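Local coordinates for zinc uptake regulation protein (Escherichia coli, PDB 4MTE), which represses the zinc-uptake operon znuACB by binding its operator DNA with zinc as cofactor, at residues D[2-5]-D[6-10]; D[31-34]-D[35-39]; D[49-52]-D[53-57]; D[68-72]-D[73-77]; D[119-122]-D[123-126]. One frame throughout, in Å; residues are numbered along the deposited sequence.

In the fold
Contact 2 (31-34 with 35-39) is the hub of the DNA-binding half. Its centre lies about 12 Å from that of contact 1, about 13 Å from contact 4 and about 14 Å from contact 3, and it touches all three: T6 CG2 is 3.4 Å from S36 CB, M35 CE is 3.6 Å from V76 CG1, and L34 CD1 is 3.7 Å from L51 CD1. Contact 4 reaches a zinc ion through H77, and the side chain of L9 in contact 1 comes within about 9 Å of a bound zinc ion. Contact 3 approaches the DNA backbone at Q57. Contact 5 stands apart at the subunit interface, its centre about 26 Å from that of contact 4.

Contact 1 of 5, residues D[2-5]-D[6-10]; sequences EKTT and TQELL
The E8 carboxylate is the flat group that meets the incoming chain: its OE1 takes the backbone N-H of T5 on the anti side, tilted 28° out of the carboxylate plane. The bond is short and straight, with T5 N 2.8 Å from E8 OE1 and an angle of 166° at the hydrogen. T5 OG1 adds a weak bond to the same OE1 at 3.4 Å. The methyl CG2 of T4 lies 3.4 Å from E8 OE1 and close to E8 CB, while T4 OG1 has its partner elsewhere, in D92. E8 can reach back because CG stands beside its own backbone N (chi1 -63°) and the chain then runs extended to the carboxylate. One turn on, L9 N bonds to T5 O at 3.2 Å, and the leucine branch continues past that carbonyl until its CD2 rests 3.9 Å from T4 CG2. The same side chain also touches H89 and F91. Replacing L9 with alanine would probably leave T4 CG2 without its apolar mate and open a gap beside those two loop residues. T5 is the N-cap of helix 6-20, and the bond from its N-H to the side chain three residues later corresponds to one of the two bonds of a capping box; the reciprocal one is not made, since the T5 side chain forms no capping bond.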
loop_
_atom_site.group_PDB
_atom_site.type_symbol
_atom_site.label_atom_id
_atom_site.label_comp_id
_atom_site.label_asym_id
_atom_site.label_seq_id
_atom_site.Cartn_x
_atom_site.Cartn_y
_atom_site.Cartn_z
ATOM N N GLU D 2 4.062 21.976 41.312
ATOM C CA GLU D 2 3.506 22.277 39.999
ATOM C C GLU D 2 4.553 22.035 38.915
ATOM O O GLU D 2 5.650 22.590 38.966
ATOM C CB GLU D 2 3.027 23.728 39.948
ATOM C CG GLU D 2 2.243 24.094 38.693
ATOM C CD GLU D 2 0.803 23.608 38.725
ATOM O OE1 GLU D 2 0.458 22.801 39.614
ATOM O OE2 GLU D 2 0.014 24.041 37.858
ATOM N N LYS D 3 4.200 21.210 37.933
ATOM C CA LYS D 3 5.121 20.840 36.863
ATOM C C LYS D 3 5.551 22.032 36.018
ATOM O O LYS D 3 4.954 23.108 36.080
ATOM C CB LYS D 3 4.486 19.782 35.957
ATOM C CG LYS D 3 4.435 18.391 36.564
ATOM C CD LYS D 3 5.819 17.761 36.616
ATOM C CE LYS D 3 5.761 16.333 37.133
ATOM N NZ LYS D 3 7.098 15.680 37.135
ATOM N N THR D 4 6.591 21.820 35.217
ATOM C CA THR D 4 7.124 22.857 34.346
ATOM C C THR D 4 6.150 23.147 33.209
ATOM O O THR D 4 5.611 22.231 32.590
ATOM C CB THR D 4 8.486 22.441 33.750
ATOM O OG1 THR D 4 9.352 21.983 34.794
ATOM C CG2 THR D 4 9.142 23.608 33.026
ATOM N N THR D 5 5.933 24.430 32.940
ATOM C CA THR D 5 5.054 24.851 31.859
ATOM C C THR D 5 5.717 24.564 30.518
ATOM O O THR D 5 6.935 24.411 30.436
ATOM C CB THR D 5 4.730 26.359 31.955
ATOM O OG1 THR D 5 4.230 26.662 33.262
ATOM C CG2 THR D 5 3.689 26.780 30.909
ATOM N N THR D 6 4.899 24.484 29.476
ATOM C CA THR D 6 5.375 24.266 28.116
ATOM C C THR D 6 6.395 25.322 27.675
ATOM O O THR D 6 7.401 24.990 27.055
ATOM C CB THR D 6 4.180 24.243 27.136
ATOM O OG1 THR D 6 3.332 23.132 27.448
ATOM C CG2 THR D 6 4.643 24.114 25.704
ATOM N N GLN D 7 6.134 26.585 27.997
ATOM C CA GLN D 7 6.999 27.690 27.573
ATOM C C GLN D 7 8.346 27.682 28.300
ATOM O O GLN D 7 9.406 27.966 27.710
ATOM C CB GLN D 7 6.283 29.025 27.806
ATOM C CG GLN D 7 5.003 29.180 26.997
ATOM C CD GLN D 7 5.240 29.043 25.505
ATOM O OE1 GLN D 7 4.573 28.260 24.828
ATOM N NE2 GLN D 7 6.196 29.806 24.985
ATOM N N GLU D 8 8.294 27.360 29.588
ATOM C CA GLU D 8 9.490 27.248 30.407
ATOM C C GLU D 8 10.427 26.197 29.814
ATOM O O GLU D 8 11.647 26.361 29.830
ATOM C CB GLU D 8 9.110 26.888 31.847
ATOM C CG GLU D 8 8.254 27.948 32.538
ATOM C CD GLU D 8 7.840 27.560 33.947
ATOM O OE1 GLU D 8 7.505 26.378 34.169
ATOM O OE2 GLU D 8 7.850 28.439 34.834
ATOM N N LEU D 9 9.849 25.128 29.272
ATOM C CA LEU D 9 10.631 24.084 28.621
ATOM C C LEU D 9 11.360 24.636 27.398
ATOM O O LEU D 9 12.508 24.275 27.140
ATOM C CB LEU D 9 9.739 22.908 28.208
ATOM C CG LEU D 9 9.207 21.998 29.319
ATOM C CD1 LEU D 9 8.266 20.950 28.735
ATOM C CD2 LEU D 9 10.344 21.329 30.085
ATOM N N LEU D 10 10.696 25.513 26.651
ATOM C CA LEU D 10 11.288 26.098 25.451
ATOM C C LEU D 10 12.438 27.024 25.823
ATOM O O LEU D 10 13.532 26.938 25.251
ATOM C CB LEU D 10 10.237 26.870 24.655
ATOM C CG LEU D 10 8.971 26.087 24.309
ATOM C CD1 LEU D 10 7.988 26.965 23.545
ATOM C CD2 LEU D 10 9.298 24.820 23.523
#

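Contact 2 of 5, residues D[31-34]-D[35-39]; sequences VLRL and MSLQD
The last turn of helix 26-36, in the winged-helix DNA-binding part of the protein, closes here on one carbonyl oxygen. R33 O accepts from both S36 OG, at 2.6 Å, and L37 N, at 3.0 Å. The two donors approach differently: the amide comes nearly along the C=O axis, whereas the hydroxyl sits in the carbonyl plane on a lone pair, with a C=O...donor angle of 118°. S36 attains this with OG between its backbone N and carbonyl carbon (chi1 83°), which folds the hydroxyl back over the turn. An alanine in place of S36 would probably cost R33 O the hydroxyl that meets its lone pair in the carbonyl plane. R33 and L37 run side by side in the same direction, and R33 NH2 passes 3.8 Å from L37 CD1; the guanidinium charge is met by E30 through NH1. On another side of the turn, M35 N bonds to V31 O at 2.8 Å, and V31 CG1 lies 4.3 Å from M35 SD. V31 and M35 face L47 of helix 44-52, L32 packs on A13 of helix 6-20, and M35 also meets L67 of helix 60-72 and Y85 of strand 84-87.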
loop_
_atom_site.group_PDB
_atom_site.type_symbol
_atom_site.label_atom_id
_atom_site.label_comp_id
_atom_site.label_asym_id
_atom_site.label_seq_id
_atom_site.Cartn_x
_atom_site.Cartn_y
_atom_site.Cartn_z
ATOM N N VAL D 31 9.856 23.818 15.068
ATOM C CA VAL D 31 9.425 22.434 15.181
ATOM C C VAL D 31 9.144 22.126 16.642
ATOM O O VAL D 31 8.095 21.574 16.982
ATOM C CB VAL D 31 10.497 21.465 14.629
ATOM C CG1 VAL D 31 10.122 20.015 14.913
ATOM C CG2 VAL D 31 10.681 21.681 13.134
ATOM N N LEU D 32 10.087 22.499 17.502
ATOM C CA LEU D 32 9.944 22.289 18.938
ATOM C C LEU D 32 8.637 22.878 19.468
ATOM O O LEU D 32 7.858 22.187 20.132
ATOM C CB LEU D 32 11.136 22.899 19.680
ATOM C CG LEU D 32 11.243 22.625 21.182
ATOM C CD1 LEU D 32 11.190 21.129 21.490
ATOM C CD2 LEU D 32 12.523 23.250 21.721
ATOM N N ARG D 33 8.383 24.149 19.166
ATOM C CA ARG D 33 7.166 24.786 19.654
ATOM C C ARG D 33 5.926 24.127 19.058
ATOM O O ARG D 33 4.965 23.858 19.776
ATOM C CB ARG D 33 7.166 26.295 19.385
ATOM C CG ARG D 33 7.271 26.690 17.927
ATOM C CD ARG D 33 7.027 28.177 17.740
ATOM N NE ARG D 33 5.703 28.560 18.224
ATOM C CZ ARG D 33 4.583 28.467 17.514
ATOM N NH1 ARG D 33 4.607 28.009 16.268
ATOM N NH2 ARG D 33 3.430 28.835 18.051
ATOM N N LEU D 34 5.957 23.849 17.756
ATOM C CA LEU D 34 4.831 23.190 17.094
ATOM C C LEU D 34 4.518 21.863 17.768
ATOM O O LEU D 34 3.356 21.500 17.935
ATOM C CB LEU D 34 5.123 22.958 15.610
ATOM C CG LEU D 34 5.072 24.181 14.693
ATOM C CD1 LEU D 34 5.530 23.797 13.291
ATOM C CD2 LEU D 34 3.680 24.802 14.659
ATOM N N MET D 35 5.563 21.145 18.161
ATOM C CA MET D 35 5.384 19.901 18.896
ATOM C C MET D 35 4.856 20.183 20.296
ATOM O O MET D 35 4.025 19.439 20.815
ATOM C CB MET D 35 6.703 19.139 18.986
ATOM C CG MET D 35 7.137 18.507 17.676
ATOM S SD MET D 35 8.527 17.383 17.886
ATOM C CE MET D 35 7.734 16.037 18.761
ATOM N N SER D 36 5.342 21.259 20.904
ATOM C CA SER D 36 4.933 21.620 22.258
ATOM C C SER D 36 3.444 21.967 22.354
ATOM O O SER D 36 2.838 21.833 23.419
ATOM C CB SER D 36 5.780 22.784 22.774
ATOM O OG SER D 36 5.278 24.029 22.324
ATOM N N LEU D 37 2.856 22.401 21.243
ATOM C CA LEU D 37 1.442 22.770 21.216
ATOM C C LEU D 37 0.534 21.544 21.194
ATOM O O LEU D 37 -0.665 21.645 21.451
ATOM C CB LEU D 37 1.138 23.637 19.993
ATOM C CG LEU D 37 1.861 24.980 19.884
ATOM C CD1 LEU D 37 1.376 25.728 18.651
ATOM C CD2 LEU D 37 1.681 25.823 21.143
ATOM N N GLN D 38 1.106 20.387 20.883
ATOM C CA GLN D 38 0.321 19.169 20.737
ATOM C C GLN D 38 -0.116 18.628 22.092
ATOM O O GLN D 38 0.644 18.656 23.061
ATOM C CB GLN D 38 1.118 18.107 19.976
ATOM C CG GLN D 38 1.515 18.537 18.574
ATOM C CD GLN D 38 0.314 18.814 17.692
ATOM O OE1 GLN D 38 -0.594 17.990 17.589
ATOM N NE2 GLN D 38 0.298 19.979 17.054
ATOM N N ASP D 39 -1.347 18.129 22.142
ATOM C CA ASP D 39 -1.901 17.548 23.358
ATOM C C ASP D 39 -1.403 16.117 23.548
ATOM O O ASP D 39 -1.884 15.392 24.421
ATOM C CB ASP D 39 -3.429 17.559 23.290
ATOM C CG ASP D 39 -3.985 18.904 22.858
ATOM O OD1 ASP D 39 -3.244 19.908 22.926
ATOM O OD2 ASP D 39 -5.165 18.958 22.451
#

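Contact 3 of 5, residues D[49-52]-D[53-57]; sequences DLLR and EAEPQ. With nucleotides of chain E.
A chi1 of -170° sets L51 CG anti to its backbone N, and a chi1 of -56° sets E55 CG beside its own N, at the root of an extended chain. With these torsions the two side chains cross obliquely, and L51 CD1 comes 3.4 Å from E55 OE1, an apolar branch against a carboxylate oxygen. The other oxygen, OE2, is weakly bonded to Q27. R52 also reaches out extended from CG to NE, after which its guanidinium turns so that the NH1 edge, in plane, faces P56 O. That bond is weak, 3.1 Å long from NH1 to P56 O and bent to 125° at the hydrogen.

Backbone bonds record the helix coming to its close. E53 N bonds to L50 O at 3.3 Å, E55 N reaches L51 O at 2.9 Å, and A54 N adds a weak bond to L51 O. R52 O lies 2.9 Å from P56 N, but proline has no hydrogen to give, so the helical ladder is not carried on at this step. The L50 and E53 side chains lie side by side, pointing the same way, with L50 CD2 4.0 Å from E53 OE2.

Beyond the proline, Q57 CB approaches OP2 of DT8 of chain E at 3.4 Å, a contact with the DNA backbone. The whole forms the exit of helix 44-52, whose L51 packs on L34, and leads into helix 60-72, probably the recognition helix of the winged helix-turn-helix, as in other Fur-family repressors.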
loop_
_atom_site.group_PDB
_atom_site.type_symbol
_atom_site.label_atom_id
_atom_site.label_comp_id
_atom_site.label_asym_id
_atom_site.label_seq_id
_atom_site.Cartn_x
_atom_site.Cartn_y
_atom_site.Cartn_z
ATOM N N ASP D 49 3.192 19.000 7.799
ATOM C CA ASP D 49 2.022 19.753 7.352
ATOM C C ASP D 49 1.822 21.022 8.184
ATOM O O ASP D 49 1.521 22.081 7.638
ATOM C CB ASP D 49 0.757 18.887 7.404
ATOM C CG ASP D 49 0.695 17.862 6.281
ATOM O OD1 ASP D 49 1.249 18.123 5.192
ATOM O OD2 ASP D 49 0.077 16.795 6.486
ATOM N N LEU D 50 1.987 20.916 9.499
ATOM C CA LEU D 50 1.913 22.095 10.361
ATOM C C LEU D 50 3.000 23.100 9.999
ATOM O O LEU D 50 2.744 24.298 9.886
ATOM C CB LEU D 50 2.067 21.705 11.832
ATOM C CG LEU D 50 0.950 20.871 12.458
ATOM C CD1 LEU D 50 1.282 20.588 13.918
ATOM C CD2 LEU D 50 -0.403 21.566 12.330
ATOM N N LEU D 51 4.215 22.597 9.817
ATOM C CA LEU D 51 5.368 23.440 9.529
ATOM C C LEU D 51 5.227 24.185 8.199
ATOM O O LEU D 51 5.897 25.194 7.974
ATOM C CB LEU D 51 6.635 22.582 9.516
ATOM C CG LEU D 51 7.986 23.297 9.456
ATOM C CD1 LEU D 51 8.216 24.152 10.698
ATOM C CD2 LEU D 51 9.098 22.274 9.283
ATOM N N ARG D 52 4.352 23.694 7.325
ATOM C CA ARG D 52 4.183 24.277 5.994
ATOM C C ARG D 52 3.479 25.630 6.024
ATOM O O ARG D 52 3.778 26.506 5.212
ATOM C CB ARG D 52 3.394 23.334 5.085
ATOM C CG ARG D 52 4.200 22.201 4.484
ATOM C CD ARG D 52 3.408 21.522 3.385
ATOM N NE ARG D 52 3.995 20.254 2.964
ATOM C CZ ARG D 52 5.103 20.142 2.239
ATOM N NH1 ARG D 52 5.768 21.224 1.856
ATOM N NH2 ARG D 52 5.552 18.941 1.904
ATOM N N GLU D 53 2.537 25.788 6.949
ATOM C CA GLU D 53 1.750 27.014 7.054
ATOM C C GLU D 53 2.655 28.230 7.222
ATOM O O GLU D 53 2.302 29.341 6.823
ATOM C CB GLU D 53 0.776 26.916 8.229
ATOM C CG GLU D 53 -0.234 25.787 8.097
ATOM C CD GLU D 53 -0.957 25.498 9.398
ATOM O OE1 GLU D 53 -1.178 26.446 10.181
ATOM O OE2 GLU D 53 -1.297 24.320 9.639
ATOM N N ALA D 54 3.825 28.003 7.811
ATOM C CA ALA D 54 4.834 29.040 7.981
ATOM C C ALA D 54 5.877 28.919 6.876
ATOM O O ALA D 54 6.143 29.879 6.150
ATOM C CB ALA D 54 5.496 28.903 9.344
ATOM N N GLU D 55 6.454 27.727 6.759
ATOM C CA GLU D 55 7.515 27.451 5.797
ATOM C C GLU D 55 7.022 26.455 4.745
ATOM O O GLU D 55 7.332 25.266 4.822
ATOM C CB GLU D 55 8.740 26.889 6.529
ATOM C CG GLU D 55 9.256 27.791 7.644
ATOM C CD GLU D 55 10.305 27.117 8.509
ATOM O OE1 GLU D 55 10.000 26.808 9.680
ATOM O OE2 GLU D 55 11.437 26.906 8.025
ATOM N N PRO D 56 6.255 26.938 3.751
ATOM C CA PRO D 56 5.647 26.059 2.742
ATOM C C PRO D 56 6.684 25.305 1.918
ATOM O O PRO D 56 6.385 24.256 1.349
ATOM C CB PRO D 56 4.876 27.032 1.847
ATOM C CG PRO D 56 5.580 28.333 2.013
ATOM C CD PRO D 56 6.020 28.360 3.444
ATOM N N GLN D 57 7.898 25.843 1.873
ATOM C CA GLN D 57 8.989 25.237 1.122
ATOM C C GLN D 57 9.577 24.035 1.858
ATOM O O GLN D 57 10.507 23.393 1.371
ATOM C CB GLN D 57 10.083 26.275 0.876
ATOM C CG GLN D 57 9.602 27.511 0.137
ATOM C CD GLN D 57 9.003 27.178 -1.215
ATOM O OE1 GLN D 57 9.457 26.260 -1.900
ATOM N NE2 GLN D 57 7.969 27.916 -1.603
ATOM P P DT E 8 13.693 25.201 -1.976
ATOM O OP1 DT E 8 13.434 26.227 -3.009
ATOM O OP2 DT E 8 12.699 24.964 -0.908
ATOM O "O5'" DT E 8 13.959 23.802 -2.696
ATOM C "C5'" DT E 8 14.965 23.723 -3.695
ATOM C "C4'" DT E 8 15.133 22.298 -4.185
ATOM O "O4'" DT E 8 15.920 21.531 -3.238
ATOM C "C3'" DT E 8 13.829 21.524 -4.376
ATOM O "O3'" DT E 8 13.699 21.178 -5.743
ATOM C "C2'" DT E 8 13.978 20.303 -3.467
ATOM C "C1'" DT E 8 15.492 20.189 -3.327
ATOM N N1 DT E 8 15.985 19.437 -2.128
ATOM C C2 DT E 8 17.023 18.537 -2.272
ATOM O O2 DT E 8 17.578 18.301 -3.331
ATOM N N3 DT E 8 17.393 17.913 -1.110
ATOM C C4 DT E 8 16.852 18.087 0.151
ATOM O O4 DT E 8 17.265 17.469 1.128
ATOM C C5 DT E 8 15.775 19.040 0.231
ATOM C C7 DT E 8 15.098 19.324 1.542
ATOM C C6 DT E 8 15.401 19.661 -0.896
#

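Contact 4 of 5, residues D[68-72]-D[73-77]; sequences DFLLE and QGFVH. With ZN (zinc ion), chain N.
Q73 is a wedge between two aromatic rings. Its CG lies over one face of the F69 ring, 3.9 Å from the centroid and 18° off the normal, a CH-pi contact; its CB rides over a face of the F75 ring, 3.6 Å above the plane and offset toward the rim. A bend at chi2 (-54°) turns the amide away from this slot, and OE1 bonds to R20. Next along the helix, L70 fills the hollow between F75 and V76: its CD2 meets the F75 ring edge-on, in plane, 3.9 Å from F75 CD2, while its CB receives V76 CG2 at 3.6 Å. The turn that sets up these hollows is a Schellman motif ending helix 60-72. F75 N bonds to L70 O at 2.9 Å, G74 N bonds weakly to L71 O, and G74 itself takes a positive phi of 84°, a conformation that favours glycine. Past the turn the chain enters strand 76-79, part of the wing sheet of the winged helix. There L71 CD2 lies against the backbone, 3.3 Å from V76 O. The first side-chain bond of H77 leads away from the helix, and its NE2 binds the zinc ion at 2.0 Å together with C88, H96 and E111.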
loop_
_atom_site.group_PDB
_atom_site.type_symbol
_atom_site.label_atom_id
_atom_site.label_comp_id
_atom_site.label_asym_id
_atom_site.label_seq_id
_atom_site.Cartn_x
_atom_site.Cartn_y
_atom_site.Cartn_z
ATOM N N ASP D 68 15.794 14.672 14.572
ATOM C CA ASP D 68 17.044 14.016 14.946
ATOM C C ASP D 68 17.800 14.867 15.960
ATOM O O ASP D 68 18.249 14.368 16.992
ATOM C CB ASP D 68 17.926 13.773 13.718
ATOM C CG ASP D 68 17.442 12.616 12.865
ATOM O OD1 ASP D 68 16.890 11.644 13.424
ATOM O OD2 ASP D 68 17.625 12.673 11.631
ATOM N N PHE D 69 17.936 16.154 15.659
ATOM C CA PHE D 69 18.582 17.086 16.583
ATOM C C PHE D 69 17.889 17.103 17.949
ATOM O O PHE D 69 18.527 16.900 18.989
ATOM C CB PHE D 69 18.592 18.498 15.994
ATOM C CG PHE D 69 19.108 19.546 16.944
ATOM C CD1 PHE D 69 20.467 19.790 17.058
ATOM C CD2 PHE D 69 18.235 20.287 17.723
ATOM C CE1 PHE D 69 20.942 20.751 17.932
ATOM C CE2 PHE D 69 18.708 21.249 18.596
ATOM C CZ PHE D 69 20.061 21.480 18.698
ATOM N N LEU D 70 16.581 17.343 17.936
ATOM C CA LEU D 70 15.791 17.424 19.162
ATOM C C LEU D 70 15.849 16.120 19.954
ATOM O O LEU D 70 15.849 16.129 21.186
ATOM C CB LEU D 70 14.337 17.763 18.826
ATOM C CG LEU D 70 14.116 19.111 18.135
ATOM C CD1 LEU D 70 12.693 19.211 17.603
ATOM C CD2 LEU D 70 14.430 20.268 19.079
ATOM N N LEU D 71 15.907 15.001 19.243
ATOM C CA LEU D 71 16.021 13.694 19.880
ATOM C C LEU D 71 17.385 13.551 20.527
ATOM O O LEU D 71 17.505 13.083 21.657
ATOM C CB LEU D 71 15.832 12.580 18.854
ATOM C CG LEU D 71 14.392 12.276 18.453
ATOM C CD1 LEU D 71 14.359 11.493 17.147
ATOM C CD2 LEU D 71 13.693 11.511 19.566
ATOM N N GLU D 72 18.416 13.954 19.793
ATOM C CA GLU D 72 19.780 13.873 20.290
ATOM C C GLU D 72 19.966 14.742 21.533
ATOM O O GLU D 72 20.628 14.333 22.484
ATOM C CB GLU D 72 20.765 14.293 19.199
ATOM C CG GLU D 72 22.218 13.982 19.519
ATOM C CD GLU D 72 23.158 14.348 18.386
ATOM O OE1 GLU D 72 22.668 14.774 17.318
ATOM O OE2 GLU D 72 24.386 14.209 18.564
ATOM N N GLN D 73 19.379 15.936 21.525
ATOM C CA GLN D 73 19.475 16.835 22.676
ATOM C C GLN D 73 18.488 16.477 23.793
ATOM O O GLN D 73 18.523 17.072 24.869
ATOM C CB GLN D 73 19.288 18.292 22.237
ATOM C CG GLN D 73 20.356 18.779 21.260
ATOM C CD GLN D 73 21.768 18.577 21.783
ATOM O OE1 GLN D 73 22.041 18.798 22.962
ATOM N NE2 GLN D 73 22.672 18.145 20.911
ATOM N N GLY D 74 17.612 15.511 23.534
ATOM C CA GLY D 74 16.768 14.948 24.576
ATOM C C GLY D 74 15.496 15.723 24.872
ATOM O O GLY D 74 14.859 15.501 25.902
ATOM N N PHE D 75 15.116 16.621 23.970
ATOM C CA PHE D 75 13.900 17.414 24.138
ATOM C C PHE D 75 12.670 16.637 23.685
ATOM O O PHE D 75 11.552 16.920 24.118
ATOM C CB PHE D 75 14.010 18.714 23.340
ATOM C CG PHE D 75 15.222 19.528 23.680
ATOM C CD1 PHE D 75 15.703 19.562 24.976
ATOM C CD2 PHE D 75 15.889 20.247 22.706
ATOM C CE1 PHE D 75 16.819 20.300 25.295
ATOM C CE2 PHE D 75 17.009 20.988 23.023
ATOM C CZ PHE D 75 17.471 21.013 24.320
ATOM N N VAL D 76 12.889 15.654 22.818
ATOM C CA VAL D 76 11.806 14.877 22.225
ATOM C C VAL D 76 12.050 13.385 22.428
ATOM O O VAL D 76 13.194 12.942 22.525
ATOM C CB VAL D 76 11.678 15.186 20.709
ATOM C CG1 VAL D 76 10.621 14.303 20.042
ATOM C CG2 VAL D 76 11.355 16.662 20.496
ATOM N N HIS D 77 10.959 12.629 22.521
ATOM C CA HIS D 77 11.013 11.175 22.524
ATOM C C HIS D 77 10.269 10.648 21.311
ATOM O O HIS D 77 9.263 11.225 20.879
ATOM C CB HIS D 77 10.370 10.600 23.784
ATOM C CG HIS D 77 11.085 10.963 25.046
ATOM N ND1 HIS D 77 12.372 10.557 25.316
ATOM C CD2 HIS D 77 10.683 11.688 26.116
ATOM C CE1 HIS D 77 12.738 11.023 26.498
ATOM N NE2 HIS D 77 11.733 11.711 27.002
HETATM ZN ZN ZN N . 11.252 12.592 28.752
#

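Contact 5 of 5, residues D[119-122]-D[123-126]; sequences DIMH and TLAA
I120 and L124 lie side by side on helix 115-127, pointing the same way one turn apart, and M121, next to I120 in the chain, slants across L124. The helix belongs to the C-terminal part of the Fur fold, the dimerisation half, and this strip faces the second subunit. L124 CD1 is the shared bump: M121 CE touches it at 3.9 Å and I120 CG2 lies 4.2 Å from it. M121 reaches that branch through a doubly bent chain, turned at chi2 (-81°) and again at chi3, which swings the methyl back toward L124 instead of letting it run straight out from the helix.

The same side chains make the subunit contact. I120 packs on I120 of the second subunit, M121 on A99 of that subunit, and L124 on E112 of it, while A125, next in the chain, meets F101 of the same partner. M121 and A125 touch L132 of strand 131-140 in their own chain as well as the second subunit.

Regular backbone bonds keep the side chains in this spacing. L124 N bonds to I120 O and A125 N to M121 O, each at 2.8 Å, while A126 N makes a weak bond to H122 O.

D119 O is gripped twice by a single residue. T123 N donates to it at 2.8 Å, and the hydroxyl, held beside the backbone N (chi1 -61°), folds back so that T123 OG1 also stands 2.8 Å from D119 O, above the carbonyl plane by 43°.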
loop_
_atom_site.group_PDB
_atom_site.type_symbol
_atom_site.label_atom_id
_atom_site.label_comp_id
_atom_site.label_asym_id
_atom_site.label_seq_id
_atom_site.Cartn_x
_atom_site.Cartn_y
_atom_site.Cartn_z
ATOM N N ASP D 119 15.175 -0.443 37.286
ATOM C CA ASP D 119 15.815 -1.370 38.213
ATOM C C ASP D 119 15.490 -2.826 37.884
ATOM O O ASP D 119 16.389 -3.664 37.800
ATOM C CB ASP D 119 15.395 -1.060 39.651
ATOM C CG ASP D 119 15.996 0.232 40.171
ATOM O OD1 ASP D 119 16.414 1.072 39.348
ATOM O OD2 ASP D 119 16.047 0.406 41.407
ATOM N N ILE D 120 14.206 -3.123 37.705
ATOM C CA ILE D 120 13.770 -4.481 37.389
ATOM C C ILE D 120 14.364 -4.937 36.062
ATOM O O ILE D 120 14.790 -6.081 35.924
ATOM C CB ILE D 120 12.231 -4.578 37.308
ATOM C CG1 ILE D 120 11.611 -4.319 38.681
ATOM C CG2 ILE D 120 11.794 -5.959 36.810
ATOM C CD1 ILE D 120 10.115 -4.066 38.638
ATOM N N MET D 121 14.379 -4.034 35.088
ATOM C CA MET D 121 14.927 -4.332 33.772
ATOM C C MET D 121 16.417 -4.634 33.876
ATOM O O MET D 121 16.911 -5.580 33.263
ATOM C CB MET D 121 14.690 -3.157 32.826
ATOM C CG MET D 121 13.260 -3.069 32.304
ATOM S SD MET D 121 12.939 -4.192 30.930
ATOM C CE MET D 121 12.000 -5.479 31.742
ATOM N N HIS D 122 17.129 -3.831 34.658
ATOM C CA HIS D 122 18.545 -4.077 34.900
ATOM C C HIS D 122 18.741 -5.406 35.621
ATOM O O HIS D 122 19.661 -6.162 35.308
ATOM C CB HIS D 122 19.158 -2.937 35.710
ATOM C CG HIS D 122 19.801 -1.881 34.868
ATOM N ND1 HIS D 122 21.018 -2.063 34.248
ATOM C CD2 HIS D 122 19.394 -0.631 34.538
ATOM C CE1 HIS D 122 21.335 -0.972 33.574
ATOM N NE2 HIS D 122 20.367 -0.089 33.733
ATOM N N THR D 123 17.865 -5.688 36.578
ATOM C CA THR D 123 17.927 -6.933 37.336
ATOM C C THR D 123 17.718 -8.131 36.415
ATOM O O THR D 123 18.436 -9.127 36.504
ATOM C CB THR D 123 16.870 -6.960 38.461
ATOM O OG1 THR D 123 17.112 -5.882 39.372
ATOM C CG2 THR D 123 16.907 -8.284 39.224
ATOM N N LEU D 124 16.734 -8.029 35.529
ATOM C CA LEU D 124 16.447 -9.092 34.573
ATOM C C LEU D 124 17.585 -9.210 33.570
ATOM O O LEU D 124 17.958 -10.309 33.162
ATOM C CB LEU D 124 15.134 -8.816 33.840
ATOM C CG LEU D 124 13.856 -9.303 34.525
ATOM C CD1 LEU D 124 12.628 -8.757 33.809
ATOM C CD2 LEU D 124 13.813 -10.827 34.571
ATOM N N ALA D 125 18.135 -8.065 33.182
ATOM C CA ALA D 125 19.243 -8.026 32.236
ATOM C C ALA D 125 20.519 -8.551 32.881
ATOM O O ALA D 125 21.380 -9.103 32.202
ATOM C CB ALA D 125 19.456 -6.603 31.732
ATOM N N ALA D 126 20.633 -8.376 34.196
ATOM C CA ALA D 126 21.834 -8.766 34.932
ATOM C C ALA D 126 21.979 -10.280 35.085
ATOM O O ALA D 126 23.097 -10.800 35.067
ATOM C CB ALA D 126 21.853 -8.095 36.306
#